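Local structure of NADH oxidoreductase (Mesorhizobium loti, 3PI7) at residues Leu14-Gly18 and Met33-Leu37; Asp19-Lys23 and Lys70-Gln75; Ala59-Asp65 and Gly84-Val88; Ile236-Thr242 and Trp259-Leu265. The protein probably binds NADPH and acts as an NAD(P)H-dependent oxidoreductase, perhaps a quinone reductase, combining a GroES-like fold with a Rossmann fold. One frame throughout, in Å; residues are numbered along the deposited sequence.

Contact 1 (Leu14-Gly18 and Met33-Leu37)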
# COMPACT_ATOMS: atom_id res chain seq x y z
N LEU A 14 -4.37 -3.86 -37.62
CA LEU A 14 -5.24 -2.90 -36.90
C LEU A 14 -4.30 -1.91 -36.27
O LEU A 14 -3.60 -2.25 -35.29
CB LEU A 14 -6.13 -3.61 -35.86
CG LEU A 14 -6.98 -4.75 -36.38
CD1 LEU A 14 -7.81 -5.33 -35.27
CD2 LEU A 14 -7.89 -4.30 -37.57
N LEU A 15 -4.18 -0.74 -36.89
CA LEU A 15 -3.20 0.27 -36.54
C LEU A 15 -3.67 1.26 -35.52
O LEU A 15 -4.77 1.80 -35.64
CB LEU A 15 -2.78 1.03 -37.78
CG LEU A 15 -2.46 0.18 -38.99
CD1 LEU A 15 -2.25 1.07 -40.20
CD2 LEU A 15 -1.25 -0.70 -38.73
N LEU A 16 -2.79 1.58 -34.57
CA LEU A 16 -3.09 2.58 -33.55
C LEU A 16 -3.31 3.95 -34.16
O LEU A 16 -2.49 4.41 -34.97
CB LEU A 16 -1.96 2.65 -32.54
CG LEU A 16 -1.81 1.44 -31.66
CD1 LEU A 16 -0.43 1.38 -31.11
CD2 LEU A 16 -2.89 1.42 -30.56
N VAL A 17 -4.41 4.60 -33.77
CA VAL A 17 -4.74 5.94 -34.24
C VAL A 17 -4.11 6.94 -33.26
O VAL A 17 -3.66 8.02 -33.66
CB VAL A 17 -6.28 6.07 -34.33
CG1 VAL A 17 -6.75 7.51 -34.48
CG2 VAL A 17 -6.81 5.22 -35.46
N GLY A 18 -4.09 6.55 -31.99
CA GLY A 18 -3.54 7.37 -30.92
C GLY A 18 -2.05 7.21 -30.76
O GLY A 18 -1.47 6.19 -31.16
N MSE A 33 -14.14 0.71 -31.85
CA MSE A 33 -12.73 0.55 -32.19
C MSE A 33 -12.20 1.73 -33.00
O MSE A 33 -11.03 2.07 -32.91
CB MSE A 33 -12.53 -0.73 -33.02
CG MSE A 33 -12.87 -1.98 -32.26
SE MSE A 33 -11.36 -2.71 -31.41
CE MSE A 33 -10.65 -3.86 -32.80
N GLU A 34 -13.08 2.37 -33.81
CA GLU A 34 -12.71 3.43 -34.75
C GLU A 34 -12.00 4.62 -34.13
O GLU A 34 -11.17 5.19 -34.83
CB GLU A 34 -13.92 3.92 -35.55
CG GLU A 34 -14.53 2.85 -36.43
CD GLU A 34 -15.56 1.94 -35.79
OE1 GLU A 34 -15.75 2.00 -34.55
OE2 GLU A 34 -16.14 1.12 -36.53
N PRO A 35 -12.23 5.02 -32.86
CA PRO A 35 -11.43 6.14 -32.32
C PRO A 35 -9.96 5.75 -32.09
O PRO A 35 -9.07 6.61 -32.06
CB PRO A 35 -12.07 6.40 -30.94
CG PRO A 35 -13.38 5.68 -30.93
CD PRO A 35 -13.21 4.53 -31.86
N TYR A 36 -9.70 4.44 -31.97
CA TYR A 36 -8.42 3.91 -31.50
C TYR A 36 -7.65 3.12 -32.50
O TYR A 36 -6.42 3.01 -32.37
CB TYR A 36 -8.67 2.99 -30.30
CG TYR A 36 -9.56 3.62 -29.26
CD1 TYR A 36 -9.18 4.78 -28.61
CD2 TYR A 36 -10.83 3.10 -29.00
CE1 TYR A 36 -10.04 5.41 -27.70
CE2 TYR A 36 -11.70 3.73 -28.11
CZ TYR A 36 -11.30 4.88 -27.46
OH TYR A 36 -12.13 5.49 -26.56
N LEU A 37 -8.35 2.51 -33.47
CA LEU A 37 -7.68 1.64 -34.42
C LEU A 37 -8.26 1.83 -35.79
O LEU A 37 -9.45 2.12 -35.92
CB LEU A 37 -7.85 0.17 -33.99
CG LEU A 37 -7.17 -0.28 -32.69
CD1 LEU A 37 -7.61 -1.67 -32.33
CD2 LEU A 37 -5.66 -0.25 -32.83
O HOH W 1 -5.07 4.35 -30.39
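Leu37 meets the edge of strand 10-16 at Leu16, the two forming an antiparallel, non-hydrogen-bonded pair with CA atoms 4.8 Å apart. Followed outward, the Leu37 side chain starts with CB, 3.9 Å from Leu15 O. CG lies anti to the carbonyl carbon (chi1 -67°), a turn that directs both methyls to the strand. CD2 lies over the Leu15 peptide and touches Leu16 CD2 at 4.0 Å, the two leucines running side by side in the same direction; CD1 comes to 4.3 Å from Leu14 CB. Ile69 of helix 63-69 and Ile331 of helix 327-338 also pack on the Leu37 side chain.

Next to this pair, Val17 N donates to Tyr36 O at 2.9 Å. The N-H is nearly straight at 162°, but it approaches from above the carbonyl plane, 53° out of it. The same oxygen accepts from a water at 2.7 Å that in turn takes the N-H of Gly18, giving two bonds to one carbonyl. Val17 straddles the turn: CG1 rests 3.5 Å from Pro35 O, while CG2 lies against the Leu37 backbone. At the far end the bent selenomethionine Met33 brings CE obliquely to Leu14 CD1.

Met33 O takes the N-H groups of both Tyr36 and Leu37, which closes the turn leading into strand 37-43. The chemistry is thus divided: direct and water-bridged bonds satisfy the polar backbone where the pairing frays, whereas along the strand the side-chain contacts are made by leucine and selenomethionine methyls, with Leu37 CA adding a CA-H...O contact to Leu15 O.

Contact 2 (Asp19-Lys23 and Lys70-Gln75). With K (potassium ion), chain G; PO4 (phosphate ion), chain E.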
# COMPACT_ATOMS: atom_id res chain seq x y z
N ASP A 19 -1.41 8.24 -30.22
CA ASP A 19 0.00 8.24 -29.91
C ASP A 19 0.19 8.46 -28.41
O ASP A 19 -0.62 9.17 -27.78
CB ASP A 19 0.72 9.33 -30.73
CG ASP A 19 2.21 9.08 -30.79
OD1 ASP A 19 2.61 7.95 -31.15
OD2 ASP A 19 2.98 9.99 -30.42
N GLY A 20 1.26 7.88 -27.85
CA GLY A 20 1.57 8.02 -26.43
C GLY A 20 0.42 7.62 -25.53
O GLY A 20 -0.18 6.55 -25.70
N TYR A 21 0.11 8.49 -24.55
CA TYR A 21 -0.97 8.26 -23.60
C TYR A 21 -2.09 9.23 -23.88
O TYR A 21 -1.87 10.26 -24.51
CB TYR A 21 -0.47 8.44 -22.16
CG TYR A 21 0.67 7.51 -21.80
CD1 TYR A 21 0.43 6.17 -21.49
CD2 TYR A 21 1.98 7.97 -21.75
CE1 TYR A 21 1.46 5.32 -21.14
CE2 TYR A 21 3.02 7.12 -21.40
CZ TYR A 21 2.76 5.80 -21.08
OH TYR A 21 3.76 4.95 -20.70
N THR A 22 -3.28 8.93 -23.41
CA THR A 22 -4.39 9.83 -23.67
C THR A 22 -4.45 10.99 -22.69
O THR A 22 -4.02 10.87 -21.53
CB THR A 22 -5.72 9.08 -23.70
OG1 THR A 22 -6.74 9.97 -24.20
CG2 THR A 22 -6.12 8.53 -22.35
N LYS A 23 -4.98 12.12 -23.16
CA LYS A 23 -5.19 13.32 -22.36
C LYS A 23 -6.65 13.35 -21.91
O LYS A 23 -7.03 14.17 -21.07
CB LYS A 23 -4.82 14.59 -23.16
CG LYS A 23 -3.32 14.72 -23.39
CD LYS A 23 -2.95 16.05 -24.03
N LYS A 70 -6.50 2.67 -25.89
CA LYS A 70 -7.13 3.87 -25.36
C LYS A 70 -6.11 4.84 -24.80
O LYS A 70 -6.49 5.93 -24.40
CB LYS A 70 -8.14 3.49 -24.28
CG LYS A 70 -9.40 2.86 -24.88
CD LYS A 70 -10.30 2.28 -23.78
CE LYS A 70 -11.73 2.67 -24.03
NZ LYS A 70 -12.10 3.91 -23.30
N GLY A 71 -4.82 4.46 -24.77
CA GLY A 71 -3.74 5.27 -24.21
C GLY A 71 -3.78 5.34 -22.68
O GLY A 71 -3.29 6.29 -22.08
N GLN A 72 -4.40 4.34 -22.07
CA GLN A 72 -4.67 4.22 -20.64
C GLN A 72 -3.88 3.09 -19.97
O GLN A 72 -4.18 2.70 -18.83
CB GLN A 72 -6.17 4.00 -20.44
CG GLN A 72 -6.94 5.28 -20.81
CD GLN A 72 -8.43 5.14 -20.91
OE1 GLN A 72 -9.09 5.97 -21.50
NE2 GLN A 72 -9.00 4.09 -20.37
N TYR A 73 -2.87 2.56 -20.66
CA TYR A 73 -2.05 1.48 -20.12
C TYR A 73 -0.68 2.04 -19.68
O TYR A 73 -0.41 3.21 -19.87
CB TYR A 73 -1.90 0.37 -21.19
CG TYR A 73 -1.34 -0.92 -20.64
CD1 TYR A 73 -2.04 -1.68 -19.71
CD2 TYR A 73 -0.14 -1.44 -21.14
CE1 TYR A 73 -1.53 -2.88 -19.22
CE2 TYR A 73 0.38 -2.64 -20.65
CZ TYR A 73 -0.33 -3.36 -19.70
OH TYR A 73 0.17 -4.54 -19.19
N GLY A 74 0.14 1.21 -19.06
CA GLY A 74 1.46 1.63 -18.60
C GLY A 74 2.54 1.54 -19.65
O GLY A 74 3.72 1.45 -19.32
N GLN A 75 2.14 1.60 -20.93
CA GLN A 75 3.05 1.56 -22.07
C GLN A 75 2.51 2.52 -23.11
O GLN A 75 1.30 2.51 -23.33
CB GLN A 75 3.09 0.12 -22.60
CG GLN A 75 4.07 -0.13 -23.72
CD GLN A 75 3.98 -1.56 -24.16
OE1 GLN A 75 3.80 -2.48 -23.36
NE2 GLN A 75 4.12 -1.80 -25.45
K K G . -1.08 11.60 -26.78
P PO4 E . -5.08 11.27 -27.28
O1 PO4 E . -5.42 12.19 -26.00
O2 PO4 E . -5.77 11.88 -28.58
O3 PO4 E . -5.72 9.86 -27.03
O4 PO4 E . -3.49 11.26 -27.43
O HOH W 2 1.47 11.87 -27.49
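Tyr21, Thr22 and Gly71 bury most of the surface here. Thr22 N donates to Gly71 O at 3.0 Å, nearly straight at 165°, with the donor tilted 26° from the carbonyl plane. Gly71 ends helix 63-69 in a Schellman motif; its positive phi favours glycine, and a CB would also collide with Thr22 N. The Tyr21 ring presents its edge to Gly71 O and Tyr73 O, CE1 lying 3.1 Å from the latter.

Thr22 works in two directions. Its CG2 lies 3.3 Å from Lys70 O and also meets Gln72 CG, while OG1, anti to the backbone N (chi1 -170°), faces a phosphate ion that Lys23 N grips at 2.9 Å. A valine here would probably leave the phosphate without its hydroxyl partner and Thr24 N without its acceptor. Asp19 O and Tyr21 O bind the potassium ion at 2.7 and 2.8 Å, and phosphate O4 and a water also coordinate it; Arg77 holds the phosphate as well.

The contact thus lays the loop that follows strand 10-16 against the exit of helix 63-69, ahead of strand 86-94, while Tyr73 packs back on that helix and meets Phe280 of the second subunit edge-to-face.

Contact 3 (Ala59-Asp65 and Gly84-Val88)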
# COMPACT_ATOMS: atom_id res chain seq x y z
N ALA A 59 -4.85 -14.02 -32.51
CA ALA A 59 -4.37 -13.06 -31.52
C ALA A 59 -5.44 -12.93 -30.44
O ALA A 59 -6.62 -12.96 -30.75
CB ALA A 59 -4.07 -11.71 -32.17
N SER A 60 -5.03 -12.85 -29.18
CA SER A 60 -5.97 -12.65 -28.08
C SER A 60 -6.34 -11.20 -27.95
O SER A 60 -5.60 -10.32 -28.40
CB SER A 60 -5.36 -13.08 -26.75
OG SER A 60 -5.14 -14.46 -26.60
N ILE A 61 -7.45 -10.95 -27.26
CA ILE A 61 -7.86 -9.61 -26.85
C ILE A 61 -7.97 -9.67 -25.34
O ILE A 61 -8.80 -10.41 -24.81
CB ILE A 61 -9.14 -9.06 -27.49
CG1 ILE A 61 -9.08 -9.14 -29.03
CG2 ILE A 61 -9.38 -7.60 -27.01
CD1 ILE A 61 -10.45 -9.01 -29.66
N ASN A 62 -7.11 -8.92 -24.64
CA ASN A 62 -7.11 -8.89 -23.17
C ASN A 62 -7.48 -7.51 -22.66
O ASN A 62 -7.26 -6.54 -23.38
CB ASN A 62 -5.72 -9.24 -22.65
CG ASN A 62 -5.33 -10.67 -22.92
OD1 ASN A 62 -6.01 -11.61 -22.50
ND2 ASN A 62 -4.27 -10.85 -23.68
N PRO A 63 -7.90 -7.35 -21.38
CA PRO A 63 -8.18 -5.99 -20.86
C PRO A 63 -6.98 -5.06 -21.06
O PRO A 63 -7.18 -3.89 -21.39
CB PRO A 63 -8.48 -6.24 -19.39
CG PRO A 63 -9.11 -7.59 -19.39
CD PRO A 63 -8.22 -8.37 -20.36
N SER A 64 -5.72 -5.59 -20.96
CA SER A 64 -4.52 -4.76 -21.19
C SER A 64 -4.51 -4.19 -22.63
O SER A 64 -4.06 -3.07 -22.81
CB SER A 64 -3.23 -5.53 -20.88
OG SER A 64 -3.16 -6.76 -21.58
N ASP A 65 -5.00 -4.94 -23.65
CA ASP A 65 -5.07 -4.38 -25.02
C ASP A 65 -6.05 -3.21 -25.11
O ASP A 65 -5.74 -2.20 -25.72
CB ASP A 65 -5.47 -5.45 -26.03
CG ASP A 65 -4.46 -6.54 -26.15
OD1 ASP A 65 -3.31 -6.25 -26.58
OD2 ASP A 65 -4.81 -7.69 -25.85
N GLY A 84 -2.03 -5.12 -30.02
CA GLY A 84 -2.15 -6.54 -29.71
C GLY A 84 -0.92 -7.03 -28.99
O GLY A 84 0.20 -6.98 -29.51
N PHE A 85 -1.11 -7.51 -27.78
CA PHE A 85 0.04 -7.92 -26.99
C PHE A 85 0.39 -9.38 -27.14
O PHE A 85 1.54 -9.71 -26.85
CB PHE A 85 -0.20 -7.61 -25.51
CG PHE A 85 -0.06 -6.15 -25.16
CD1 PHE A 85 1.07 -5.43 -25.55
CD2 PHE A 85 -1.04 -5.50 -24.41
CE1 PHE A 85 1.17 -4.06 -25.26
CE2 PHE A 85 -0.90 -4.15 -24.08
CZ PHE A 85 0.19 -3.44 -24.52
N GLU A 86 -0.55 -10.27 -27.46
CA GLU A 86 -0.20 -11.68 -27.54
C GLU A 86 -0.92 -12.42 -28.65
O GLU A 86 -1.98 -12.03 -29.11
CB GLU A 86 -0.41 -12.43 -26.20
CG GLU A 86 -1.82 -12.87 -25.85
CD GLU A 86 -2.06 -13.62 -24.55
OE1 GLU A 86 -1.22 -14.47 -24.13
OE2 GLU A 86 -3.13 -13.39 -23.96
N GLY A 87 -0.37 -13.58 -28.98
CA GLY A 87 -1.02 -14.45 -29.93
C GLY A 87 -0.27 -15.74 -30.11
O GLY A 87 0.62 -16.10 -29.31
N VAL A 88 -0.61 -16.41 -31.19
CA VAL A 88 0.06 -17.64 -31.57
C VAL A 88 0.36 -17.53 -33.06
O VAL A 88 -0.45 -16.99 -33.85
CB VAL A 88 -0.76 -18.91 -31.21
CG1 VAL A 88 -2.07 -18.94 -31.99
CG2 VAL A 88 0.04 -20.20 -31.44
O HOH W 3 -3.29 -9.55 -27.10
O HOH W 4 -2.28 -4.07 -27.40
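Ala59 and Gly87 form an antiparallel, non-hydrogen-bonded pair with CA atoms 4.0 Å apart, and Ser60 N donates to Glu86 O from above the carbonyl plane. This pairing of strands 58-60 and 86-94 belongs to the GroES-like domain of the medium-chain dehydrogenase and reductase fold; Gly87 lets the backbones close, since a CB there would press on Ala59 CA.

Glu86 CG sits between its backbone N and carbonyl carbon (chi1 80°), from where the extended chain passes Ser60 CB. Its OE2 accepts from Asn62 ND2 at 2.8 Å on the anti side, 31° out of the carboxylate plane; the two side chains cross at about a right angle. Glu86 OE1 takes the N-H of Val148 at the start of helix 148-163, and Asn62 OD1 is held by Lys344.

Asp65 divides its oxygens between the segments. OD2 uses its anti lone pair for Asn62 N at 2.9 Å, tying the first turn of helix 63-69 to the residue before it. OD1 offers its syn lone pair to Phe85 N at 2.8 Å, through a bent bond of 133°. The Phe85 ring slides past Asp65, its CE2 edge 3.6 Å from Ser64 O, while a water lies 3.5 Å above the centre of one ring face.

Contact 4 (Ile236-Thr242 and Trp259-Leu265)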
# COMPACT_ATOMS: atom_id res chain seq x y z
N ILE A 236 -5.24 -12.08 1.16
CA ILE A 236 -4.85 -11.56 -0.14
C ILE A 236 -6.04 -11.11 -0.89
O ILE A 236 -7.00 -11.86 -1.01
CB ILE A 236 -4.06 -12.61 -0.98
CG1 ILE A 236 -2.80 -13.08 -0.22
CG2 ILE A 236 -3.71 -12.08 -2.39
CD1 ILE A 236 -1.69 -11.92 0.02
N PHE A 237 -5.95 -9.89 -1.44
CA PHE A 237 -7.01 -9.36 -2.30
C PHE A 237 -6.37 -8.99 -3.62
O PHE A 237 -5.55 -8.06 -3.68
CB PHE A 237 -7.68 -8.16 -1.59
CG PHE A 237 -8.58 -7.29 -2.43
CD1 PHE A 237 -9.34 -7.83 -3.48
CD2 PHE A 237 -8.69 -5.93 -2.17
CE1 PHE A 237 -10.16 -7.01 -4.26
CE2 PHE A 237 -9.56 -5.12 -2.92
CZ PHE A 237 -10.31 -5.68 -3.94
N LEU A 238 -6.74 -9.72 -4.69
CA LEU A 238 -6.24 -9.49 -6.05
C LEU A 238 -7.28 -8.62 -6.72
O LEU A 238 -8.42 -9.05 -6.93
CB LEU A 238 -5.99 -10.82 -6.80
CG LEU A 238 -5.06 -11.81 -6.08
CD1 LEU A 238 -4.92 -13.12 -6.90
CD2 LEU A 238 -3.69 -11.21 -5.86
N ASP A 239 -6.91 -7.38 -7.00
CA ASP A 239 -7.87 -6.42 -7.49
C ASP A 239 -7.61 -5.93 -8.91
O ASP A 239 -6.60 -5.26 -9.16
CB ASP A 239 -7.87 -5.23 -6.52
CG ASP A 239 -8.82 -4.09 -6.87
OD1 ASP A 239 -9.88 -4.36 -7.48
OD2 ASP A 239 -8.52 -2.95 -6.50
N ALA A 240 -8.57 -6.17 -9.82
CA ALA A 240 -8.50 -5.71 -11.21
C ALA A 240 -9.34 -4.43 -11.43
O ALA A 240 -9.32 -3.87 -12.54
CB ALA A 240 -9.05 -6.80 -12.14
N VAL A 241 -10.12 -4.00 -10.41
CA VAL A 241 -11.14 -2.99 -10.59
C VAL A 241 -10.77 -1.65 -9.96
O VAL A 241 -10.90 -0.62 -10.62
CB VAL A 241 -12.50 -3.53 -10.05
CG1 VAL A 241 -13.61 -2.48 -10.12
CG2 VAL A 241 -12.94 -4.79 -10.81
N THR A 242 -10.30 -1.67 -8.69
CA THR A 242 -10.02 -0.48 -7.89
C THR A 242 -11.35 0.24 -7.68
O THR A 242 -12.39 -0.42 -7.64
CB THR A 242 -8.86 0.41 -8.43
OG1 THR A 242 -9.33 1.24 -9.50
CG2 THR A 242 -7.65 -0.41 -8.86
N TRP A 259 -3.72 -5.59 -0.37
CA TRP A 259 -4.54 -5.18 -1.52
C TRP A 259 -3.58 -5.11 -2.67
O TRP A 259 -2.66 -4.28 -2.64
CB TRP A 259 -5.16 -3.82 -1.19
CG TRP A 259 -6.02 -3.16 -2.22
CD1 TRP A 259 -6.41 -3.64 -3.45
CD2 TRP A 259 -6.71 -1.93 -2.04
NE1 TRP A 259 -7.27 -2.75 -4.05
CE2 TRP A 259 -7.43 -1.66 -3.22
CE3 TRP A 259 -6.69 -0.95 -1.02
CZ2 TRP A 259 -8.20 -0.50 -3.38
CZ3 TRP A 259 -7.45 0.20 -1.17
CH2 TRP A 259 -8.23 0.40 -2.32
N ILE A 260 -3.68 -6.08 -3.58
CA ILE A 260 -2.75 -6.23 -4.70
C ILE A 260 -3.46 -5.81 -5.97
O ILE A 260 -4.35 -6.49 -6.46
CB ILE A 260 -2.20 -7.66 -4.80
CG1 ILE A 260 -1.53 -8.06 -3.46
CG2 ILE A 260 -1.21 -7.76 -6.00
CD1 ILE A 260 -0.97 -9.47 -3.38
N ILE A 261 -3.12 -4.62 -6.44
CA ILE A 261 -3.80 -4.02 -7.59
C ILE A 261 -3.09 -4.47 -8.86
O ILE A 261 -1.89 -4.26 -8.98
CB ILE A 261 -3.81 -2.48 -7.44
CG1 ILE A 261 -4.75 -2.09 -6.27
CG2 ILE A 261 -4.25 -1.82 -8.76
CD1 ILE A 261 -4.85 -0.58 -5.88
N TYR A 262 -3.83 -5.04 -9.82
CA TYR A 262 -3.18 -5.44 -11.09
C TYR A 262 -3.98 -4.93 -12.32
O TYR A 262 -3.58 -5.16 -13.46
CB TYR A 262 -2.99 -6.95 -11.12
CG TYR A 262 -4.28 -7.72 -11.25
CD1 TYR A 262 -4.97 -8.15 -10.12
CD2 TYR A 262 -4.76 -8.09 -12.50
CE1 TYR A 262 -6.14 -8.90 -10.24
CE2 TYR A 262 -5.96 -8.78 -12.63
CZ TYR A 262 -6.62 -9.22 -11.49
OH TYR A 262 -7.76 -9.96 -11.61
N GLY A 263 -5.03 -4.17 -12.07
CA GLY A 263 -5.85 -3.57 -13.12
C GLY A 263 -6.63 -2.41 -12.56
O GLY A 263 -6.74 -2.29 -11.33
N ARG A 264 -7.21 -1.57 -13.44
CA ARG A 264 -7.98 -0.39 -13.02
C ARG A 264 -9.23 -0.30 -13.86
O ARG A 264 -9.42 0.67 -14.59
CB ARG A 264 -7.12 0.90 -13.14
CG ARG A 264 -7.66 2.03 -12.25
CD ARG A 264 -7.22 3.42 -12.70
NE ARG A 264 -7.90 4.45 -11.91
CZ ARG A 264 -7.57 5.74 -11.93
NH1 ARG A 264 -6.54 6.17 -12.65
NH2 ARG A 264 -8.23 6.60 -11.16
N LEU A 265 -10.09 -1.32 -13.79
CA LEU A 265 -11.30 -1.33 -14.59
C LEU A 265 -12.24 -0.19 -14.21
O LEU A 265 -12.98 0.27 -15.08
CB LEU A 265 -12.03 -2.66 -14.47
CG LEU A 265 -11.35 -3.87 -15.10
CD1 LEU A 265 -12.16 -5.12 -14.82
CD2 LEU A 265 -11.12 -3.68 -16.63
O HOH W 5 -9.23 -9.80 -9.53
O HOH W 6 -9.54 4.25 -9.49
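Phe237 and Trp259 fill one face of the sheet as an offset stack: the phenyl and five-membered rings have centroids 4.7 Å apart and planes at 20°. Phe237 CD2 sits over one indole face, and both side chains run the same way. Asp239 fits alongside, its CB lying over the rim of one phenyl face, while Ile261 CD1 covers an indole face. Trp259 NE1 donates to Asp239 OD2 at 2.8 Å, straight at 175° and within the ring plane. Asp239 OD1 takes Val241 N, an Asx turn, and Thr242 N, completing an Asx motif, and also bonds Thr171. With alanine in place of Asp239, the indole N-H would probably lose its acceptor and the 240-242 turn its hold.

On the other face of the sheet, Leu238 CD2 rests on Ile260 CB, and Ile260 CD1 fits against Ile236 CG2. Tyr262 stands at the strand end with Ala240 CB 3.5 Å from its CZ. Gly263 lies so close to Ala240 O that a CB would clash, and Thr242 CG2 sits in the corner formed by Gly263 O and Ile261 CG2. The strands, inclined at 22° and joined through helix 243-252, form a right-handed beta-alpha-beta crossover, characteristic of the Rossmann fold.

How the contacts relate
Contacts 1, 2 and 3 occupy the GroES-like half of the chain, and contact 4 the six-stranded parallel Rossmann sheet. Contacts 1 and 2, centres about 12 Å apart, touch through Tyr36 and Lys70; their segments alternate along the sequence, as do those of contacts 2 and 3, whose centres are about 16 Å apart. Helix 63-69 is the common element: it starts in contact 3, ends at contact 2 and packs on contact 1. Contact 4 comes last along the chain, its centre about 20 Å from that of contact 3, their nearest atoms about 5 Å apart without touching. Contacts 1 to 3 thus hold the GroES-like part together; contact 4 lies in the probable NADPH-binding part.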